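Local coordinates for histone FOLD protein (PDB 1F1E), which is an archaeal histone with two histone-fold motifs in one chain, probably assembles as a dimer and binds DNA, at the interface of chains A and B. Coordinates in Å, arbitrary orientation; residue numbers count along the deposited sequence, not the author numbering. Chains: chain A/B, Histone FOLD protein.

The interface of chains A and B. Residues chain A 69-71, 147-149; chain B 41, 149-150, 153-154.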
loop_
_atom_site.group_PDB
_atom_site.type_symbol
_atom_site.label_atom_id
_atom_site.label_comp_id
_atom_site.label_asym_id
_atom_site.label_seq_id
_atom_site.Cartn_x
_atom_site.Cartn_y
_atom_site.Cartn_z
ATOM N N VAL A 69 -5.976 -2.604 4.009
ATOM C CA VAL A 69 -5.477 -1.948 2.811
ATOM C C VAL A 69 -4.046 -2.335 2.421
ATOM O O VAL A 69 -3.665 -2.394 1.249
ATOM C CB VAL A 69 -5.557 -0.403 2.783
ATOM C CG1 VAL A 69 -6.722 0.136 3.621
ATOM C CG2 VAL A 69 -4.177 0.138 3.144
ATOM N N LEU A 70 -3.170 -2.665 3.374
ATOM C CA LEU A 70 -1.868 -3.194 3.008
ATOM C C LEU A 70 -1.921 -4.666 2.598
ATOM O O LEU A 70 -0.884 -5.189 2.120
ATOM C CB LEU A 70 -0.898 -3.038 4.199
ATOM C CG LEU A 70 -0.663 -1.565 4.568
ATOM C CD1 LEU A 70 0.097 -1.462 5.872
ATOM C CD2 LEU A 70 0.119 -0.896 3.433
HETATM N N MSE A 71 -3.045 -5.299 2.802
HETATM C CA MSE A 71 -3.289 -6.693 2.411
HETATM C C MSE A 71 -2.304 -7.623 3.145
HETATM O O MSE A 71 -1.860 -8.629 2.660
HETATM C CB MSE A 71 -3.308 -6.950 0.938
HETATM C CG MSE A 71 -4.470 -6.192 0.218
HETATM SE SE MSE A 71 -4.128 -6.213 -1.583
HETATM C CE MSE A 71 -2.759 -5.037 -1.548
ATOM N N SER A 147 6.125 -6.263 -2.413
ATOM C CA SER A 147 5.034 -6.266 -1.489
ATOM C C SER A 147 4.552 -4.922 -0.958
ATOM O O SER A 147 3.401 -4.847 -0.529
ATOM C CB SER A 147 5.352 -7.216 -0.339
ATOM O OG SER A 147 6.317 -6.671 0.502
HETATM N N MSE A 148 5.357 -3.889 -0.963
HETATM C CA MSE A 148 4.998 -2.627 -0.357
HETATM C C MSE A 148 4.613 -1.595 -1.424
HETATM O O MSE A 148 5.041 -1.640 -2.575
HETATM C CB MSE A 148 6.184 -2.118 0.497
HETATM C CG MSE A 148 6.430 -2.858 1.777
HETATM SE SE MSE A 148 5.248 -2.601 3.144
HETATM C CE MSE A 148 4.685 -4.332 3.238
ATOM N N PRO A 149 3.851 -0.599 -1.053
ATOM C CA PRO A 149 3.587 0.511 -1.963
ATOM C C PRO A 149 4.878 1.278 -2.211
ATOM O O PRO A 149 5.752 1.342 -1.383
ATOM C CB PRO A 149 2.589 1.335 -1.154
ATOM C CG PRO A 149 2.952 1.009 0.266
ATOM C CD PRO A 149 3.218 -0.462 0.274
ATOM N N TYR B 41 -10.278 -1.631 -5.370
ATOM C CA TYR B 41 -9.444 -1.777 -4.221
ATOM C C TYR B 41 -9.479 -0.507 -3.364
ATOM O O TYR B 41 -9.612 -0.523 -2.161
ATOM C CB TYR B 41 -8.012 -2.129 -4.682
ATOM C CG TYR B 41 -6.992 -1.831 -3.606
ATOM C CD1 TYR B 41 -6.716 -2.633 -2.521
ATOM C CD2 TYR B 41 -6.238 -0.685 -3.709
ATOM C CE1 TYR B 41 -5.763 -2.265 -1.610
ATOM C CE2 TYR B 41 -5.273 -0.289 -2.796
ATOM C CZ TYR B 41 -5.046 -1.124 -1.729
ATOM O OH TYR B 41 -4.082 -0.752 -0.801
ATOM N N PRO B 149 0.925 -2.113 -3.313
ATOM C CA PRO B 149 1.131 -3.191 -2.350
ATOM C C PRO B 149 0.843 -4.527 -3.019
ATOM O O PRO B 149 0.043 -4.633 -3.915
ATOM C CB PRO B 149 0.085 -2.854 -1.291
ATOM C CG PRO B 149 -0.973 -2.133 -2.076
ATOM C CD PRO B 149 -0.225 -1.238 -3.010
ATOM N N LYS B 150 1.470 -5.553 -2.501
ATOM C CA LYS B 150 1.225 -6.936 -2.950
ATOM C C LYS B 150 1.403 -7.028 -4.455
ATOM O O LYS B 150 0.692 -7.784 -5.122
ATOM C CB LYS B 150 -0.129 -7.457 -2.451
ATOM C CG LYS B 150 -0.116 -7.632 -0.960
ATOM C CD LYS B 150 0.732 -8.830 -0.516
ATOM C CE LYS B 150 0.426 -8.766 1.007
ATOM N NZ LYS B 150 1.622 -9.200 1.652
ATOM N N GLU B 153 -1.446 -6.969 -7.013
ATOM C CA GLU B 153 -2.476 -7.990 -7.077
ATOM C C GLU B 153 -3.641 -7.634 -6.187
ATOM O O GLU B 153 -3.876 -8.177 -5.125
ATOM C CB GLU B 153 -1.790 -9.330 -6.750
ATOM C CG GLU B 153 -0.750 -9.630 -7.798
ATOM C CD GLU B 153 -0.356 -11.086 -7.952
ATOM O OE1 GLU B 153 -0.437 -11.820 -6.917
ATOM O OE2 GLU B 153 0.018 -11.468 -9.082
ATOM N N LEU B 154 -4.322 -6.607 -6.654
ATOM C CA LEU B 154 -5.345 -5.906 -5.914
ATOM C C LEU B 154 -6.751 -6.421 -6.182
ATOM O O LEU B 154 -6.857 -7.256 -7.115
ATOM C CB LEU B 154 -5.343 -4.395 -6.270
ATOM C CG LEU B 154 -4.070 -3.650 -6.136
ATOM C CD1 LEU B 154 -4.258 -2.175 -6.571
ATOM C CD2 LEU B 154 -3.461 -3.751 -4.718
ATOM O OXT LEU B 154 -7.653 -5.970 -5.422
#
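The chain of A:Met71, a selenomethionine, runs extended through chi2 and then bends at its selenium (chi3 -72°), which turns the terminal methyl CE in among B:Pro149, B:Lys150 and B:Leu154; the phenol of B:Tyr41 reaches the same region with CG anti to its backbone N (chi1 160°). Evidence for close packing is the separation of A:Met71 CE from B:Pro149 CG, 3.4 Å, and from B:Leu154 CD2, 3.5 Å, both tighter than usual carbon contact. B:Lys150 CB lines another side of the methyl, 3.7 Å from A:Met71 CE. Beside this apolar plug, B:Tyr41 OH donates to the backbone carbonyl A:Val69 O at 2.7 Å, the oxygen lying at the ring's edge, in plane. The donor is tilted 31° from the carbonyl plane, though A:Val69 is poorly ordered and this fine geometry less certain. One ring face is capped by B:Leu154 CD2, 4.0 Å above the ring plane, over its centre; this packing within chain B is likely to steady the phenol. A phenylalanine in place of B:Tyr41 would probably leave A:Val69 O without its hydroxyl mate and this edge of the contact without its hydrogen bond. The backbone amide B:Lys150 N donates to the backbone carbonyl A:Ser147 O at 2.8 Å, nearly straight at the hydrogen, although the donor sits above the carbonyl plane. In the fold, the C-terminal ends of helices 60-70 and 137-147 of chain A meet helix 25-51 and the C-terminal 3-10 turn 149-152 of chain B, a patch repeated with the chains exchanged by the two-fold symmetry of the deposited pair.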